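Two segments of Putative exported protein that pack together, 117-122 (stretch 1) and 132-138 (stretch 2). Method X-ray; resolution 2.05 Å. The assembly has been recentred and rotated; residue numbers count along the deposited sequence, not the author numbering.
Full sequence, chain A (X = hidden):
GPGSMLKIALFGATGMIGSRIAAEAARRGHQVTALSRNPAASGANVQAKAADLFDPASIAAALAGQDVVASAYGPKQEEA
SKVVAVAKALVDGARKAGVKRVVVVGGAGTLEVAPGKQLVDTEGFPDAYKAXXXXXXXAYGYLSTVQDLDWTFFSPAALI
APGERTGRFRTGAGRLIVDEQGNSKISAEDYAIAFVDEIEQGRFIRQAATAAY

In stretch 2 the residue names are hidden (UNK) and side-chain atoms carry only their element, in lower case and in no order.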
ATOM      1  N   LYS A 117       1.397 -13.529  16.291  1.00 24.05           N
ATOM      2  CA  LYS A 117       2.668 -14.013  15.687  1.00 23.18           C
ATOM      3  C   LYS A 117       2.766 -13.643  14.217  1.00 20.53           C
ATOM      4  O   LYS A 117       1.915 -14.039  13.426  1.00 19.95           O
ATOM      5  CB  LYS A 117       2.822 -15.524  15.828  1.00 24.24           C
ATOM      6  CG  LYS A 117       3.145 -15.957  17.234  1.00 26.98           C
ATOM      7  CD  LYS A 117       3.157 -17.467  17.392  1.00 28.41           C
ATOM      8  CE  LYS A 117       2.796 -17.825  18.824  1.00 29.53           C
ATOM      9  NZ  LYS A 117       3.052 -16.653  19.713  1.00 30.33           N
ATOM     10  N   GLN A 118       3.813 -12.890  13.883  1.00 18.67           N
ATOM     11  CA  GLN A 118       4.061 -12.405  12.542  1.00 16.67           C
ATOM     12  C   GLN A 118       5.158 -13.197  11.787  1.00 15.91           C
ATOM     13  O   GLN A 118       6.059 -13.773  12.398  1.00 15.77           O
ATOM     14  CB  GLN A 118       4.441 -10.940  12.591  1.00 16.58           C
ATOM     15  CG  GLN A 118       3.265 -10.017  12.962  1.00 16.90           C
ATOM     16  CD  GLN A 118       3.638  -8.539  12.937  1.00 17.25           C
ATOM     17  OE1 GLN A 118       4.823  -8.180  12.791  1.00 17.38           O
ATOM     18  NE2 GLN A 118       2.619  -7.661  13.058  1.00 17.23           N
ATOM     19  N   LEU A 119       5.062 -13.187  10.456  1.00 14.06           N
ATOM     20  CA  LEU A 119       6.013 -13.873   9.604  1.00 13.85           C
ATOM     21  C   LEU A 119       7.495 -13.524   9.906  1.00 14.11           C
ATOM     22  O   LEU A 119       8.360 -14.408   9.921  1.00 13.97           O
ATOM     23  CB  LEU A 119       5.693 -13.600   8.124  1.00 12.86           C
ATOM     24  CG  LEU A 119       6.534 -14.361   7.082  1.00 12.90           C
ATOM     25  CD1 LEU A 119       6.441 -15.869   7.210  1.00 12.96           C
ATOM     26  CD2 LEU A 119       6.144 -13.889   5.680  1.00 11.99           C
ATOM     27  N   VAL A 120       7.775 -12.239  10.138  1.00 14.02           N
ATOM     28  CA  VAL A 120       9.169 -11.796  10.360  1.00 14.81           C
ATOM     29  C   VAL A 120       9.799 -12.570  11.521  1.00 15.94           C
ATOM     30  O   VAL A 120      11.014 -12.806  11.534  1.00 16.40           O
ATOM     31  CB  VAL A 120       9.255 -10.282  10.643  1.00 14.77           C
ATOM     32  CG1 VAL A 120       8.448  -9.915  11.894  1.00 14.52           C
ATOM     33  CG2 VAL A 120      10.722  -9.832  10.788  1.00 15.53           C
ATOM     34  N   ASP A 121       8.967 -13.011  12.471  1.00 16.55           N
ATOM     35  CA  ASP A 121       9.516 -13.695  13.647  1.00 18.46           C
ATOM     36  C   ASP A 121       9.599 -15.212  13.502  1.00 18.72           C
ATOM     37  O   ASP A 121       9.969 -15.874  14.471  1.00 19.29           O
ATOM     38  CB  ASP A 121       8.765 -13.313  14.925  1.00 19.06           C
ATOM     39  CG  ASP A 121       8.963 -11.866  15.277  1.00 19.90           C
ATOM     40  OD1 ASP A 121      10.114 -11.382  15.094  1.00 21.02           O
ATOM     41  OD2 ASP A 121       7.977 -11.197  15.670  1.00 19.53           O
ATOM     42  N   THR A 122       9.253 -15.741  12.320  1.00 17.99           N
ATOM     43  CA  THR A 122       9.233 -17.202  12.084  1.00 18.93           C
ATOM     44  C   THR A 122      10.631 -17.763  11.815  1.00 19.72           C
ATOM     45  O   THR A 122      11.551 -17.023  11.467  1.00 20.04           O
ATOM     46  CB  THR A 122       8.231 -17.662  10.971  1.00 18.09           C
ATOM     47  OG1 THR A 122       8.522 -17.045   9.696  1.00 17.24           O
ATOM     48  CG2 THR A 122       6.809 -17.377  11.398  1.00 17.47           C
ATOM     49  N   UNK A 132      13.267  -3.887   7.173  1.00 19.36           N
ATOM     50  CA  UNK A 132      12.032  -3.339   6.582  1.00 18.76           C
ATOM     51  C   UNK A 132      10.768  -3.988   7.153  1.00 17.94           C
ATOM     52  O   UNK A 132       9.769  -3.318   7.304  1.00 16.61           O
ATOM     53  c   UNK A 132      13.179  -2.661   4.409  1.00 20.73           C
ATOM     54  c   UNK A 132      11.768  -4.763   4.473  1.00 19.11           C
ATOM     55  c   UNK A 132      11.967  -3.352   5.028  1.00 19.29           C
ATOM     56  N   UNK A 133      10.810  -5.273   7.491  1.00 17.07           N
ATOM     57  CA  UNK A 133       9.601  -5.894   8.040  1.00 17.31           C
ATOM     58  C   UNK A 133       9.225  -5.265   9.385  1.00 17.51           C
ATOM     59  O   UNK A 133       8.049  -5.015   9.642  1.00 16.47           O
ATOM     60  c   UNK A 133       9.771  -7.415   8.171  1.00 17.16           C
ATOM     61  N   UNK A 134      10.252  -5.007  10.212  1.00 18.61           N
ATOM     62  CA  UNK A 134      10.097  -4.332  11.498  1.00 19.31           C
ATOM     63  C   UNK A 134       9.554  -2.912  11.329  1.00 18.55           C
ATOM     64  O   UNK A 134       8.699  -2.505  12.086  1.00 18.37           O
ATOM     65  c   UNK A 134      11.440  -4.247  12.278  1.00 20.41           C
ATOM     66  c   UNK A 134      13.449  -5.341  13.388  1.00 23.48           C
ATOM     67  c   UNK A 134      11.163  -6.403  13.485  1.00 22.61           C
ATOM     68  c   UNK A 134      12.114  -5.560  12.667  1.00 21.79           C
ATOM     69  N   UNK A 135      10.121  -2.154  10.398  1.00 17.93           N
ATOM     70  CA  UNK A 135       9.602  -0.815  10.058  1.00 18.31           C
ATOM     71  C   UNK A 135       8.117  -0.884   9.631  1.00 17.87           C
ATOM     72  O   UNK A 135       7.306  -0.055  10.076  1.00 18.12           O
ATOM     73  c   UNK A 135      10.441  -0.190   8.959  1.00 18.02           C
ATOM     74  N   UNK A 136       7.739  -1.876   8.805  1.00 16.64           N
ATOM     75  CA  UNK A 136       6.308  -2.012   8.480  1.00 16.77           C
ATOM     76  C   UNK A 136       5.473  -2.287   9.725  1.00 17.24           C
ATOM     77  O   UNK A 136       4.384  -1.712   9.872  1.00 16.89           O
ATOM     78  n   UNK A 136       5.924  -1.605   5.398  1.00 16.88           N
ATOM     79  c   UNK A 136       6.480  -2.681   6.062  1.00 16.23           C
ATOM     80  n   UNK A 136       7.449  -2.396   4.121  1.00 17.34           N
ATOM     81  c   UNK A 136       6.037  -3.088   7.417  1.00 16.04           C
ATOM     82  c   UNK A 136       6.521  -1.459   4.229  1.00 16.86           C
ATOM     83  c   UNK A 136       7.452  -3.159   5.261  1.00 16.61           C
ATOM     84  N   UNK A 137       5.990  -3.144  10.612  1.00 17.24           N
ATOM     85  CA  UNK A 137       5.303  -3.447  11.860  1.00 17.95           C
ATOM     86  C   UNK A 137       4.974  -2.199  12.651  1.00 18.75           C
ATOM     87  O   UNK A 137       3.859  -2.077  13.141  1.00 18.89           O
ATOM     88  n   UNK A 137       7.125  -8.883  14.788  1.00 18.26           N
ATOM     89  c   UNK A 137       6.110  -4.387  12.746  1.00 18.71           C
ATOM     90  n   UNK A 137       8.284  -7.287  15.974  1.00 19.18           N
ATOM     91  n   UNK A 137       6.428  -6.690  14.738  1.00 18.66           N
ATOM     92  c   UNK A 137       6.511  -5.267  15.083  1.00 19.97           C
ATOM     93  c   UNK A 137       7.275  -7.621  15.175  1.00 18.73           C
ATOM     94  c   UNK A 137       5.597  -4.432  14.191  1.00 19.47           C
ATOM     95  N   UNK A 138       5.946  -1.289  12.768  1.00 18.92           N
ATOM     96  CA  UNK A 138       5.742  -0.008  13.466  1.00 20.06           C
ATOM     97  C   UNK A 138       4.799   0.952  12.730  1.00 18.81           C
ATOM     98  O   UNK A 138       4.013   1.640  13.357  1.00 19.65           O
ATOM     99  o   UNK A 138       9.206   0.249  14.653  1.00 23.82           O
ATOM    100  c   UNK A 138       7.081   0.681  13.699  1.00 21.17           C
ATOM    101  o   UNK A 138       7.533  -1.078  15.303  1.00 23.66           O
ATOM    102  c   UNK A 138       8.004  -0.109  14.626  1.00 23.68           C
TER
HETATM  103  O   HOH W   1      10.343  -9.097  16.509  1.00 29.11           O

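Position 132 carries three side-chain carbons, one bonded to CA and bearing the other two, and none reaches stretch 1. Branching at the first carbon with no heteroatom marks valine; Val132 sits at chi1 m.

Position 133 has a single side-chain carbon, its CB, directed toward the other segment and lying 3.7 Å from CG2 of Val120. One carbon alone means alanine. Here the two backbones come close, with CA of Ala133 6.4 Å from CA of Val120, and a one-carbon side chain meets a valine methyl at ordinary apolar packing distance.

Position 134 shows four carbons forked at the second, and one end carbon of the fork approaches Val120 CG2. This is the pattern of leucine. The CA-to-CB bond of Leu134 runs sideways, but the end of the chain comes nearer, and Leu134 CD2 lies 4.4 Å from Val120 CG2.

Position 135 again has one carbon, out of reach of stretch 1, and is alanine; Ala135 is buried.

Position 136 holds one carbon followed by a five-membered ring of three carbons and two nitrogens, which does not reach stretch 1: histidine. His136 is buried too, and its NE2 is hydrogen-bonded elsewhere in the structure.

Position 137 extends three carbons to a nitrogen, then a carbon bearing two more nitrogens, reaching Gln118, Val120 and Asp121. This is arginine. With chi1 and chi2 both t, the chain of Arg137 spans a gap where CA of Arg137 is 9.1 Å from CA of Gln118. Arg137 NE donates to Gln118 OE1 at 2.9 Å, and Arg137 NH2 donates to the same Gln118 OE1 at 3.1 Å. Arg137 NH2 also forms a salt bridge with Asp121 OD2 at 2.6 Å. Both acceptors lie at the guanidinium edge, near its plane, where the N-H bonds point. Val120 CG1 approaches Arg137 NH2 obliquely, at 3.3 Å.

Position 138 has two carbons, the second carrying two oxygens, with no contact to stretch 1, and is aspartate, Asp138.

The rule to read here is helical spacing. Positions 133 and 137 are one turn apart, linked by the backbone hydrogen bond from Arg137 N to Ala133 O at 2.9 Å, and both point toward stretch 1. The one-carbon side chain sits where the backbones are close; the long one spans the wider gap. In stretch 1, Asp121 ends the 3-10 segment, and its carboxylate reaches the same guanidinium although its CA-to-CB bond runs sideways. Water 1 completes the polar cluster, its oxygen 2.7 Å from Asp121 OD1, to which it donates, and 2.8 Å from Arg137 NH1, from which it accepts. The stretches bury 247 Å² between them.

Stretch 2, residues 132-138: VALAHRD
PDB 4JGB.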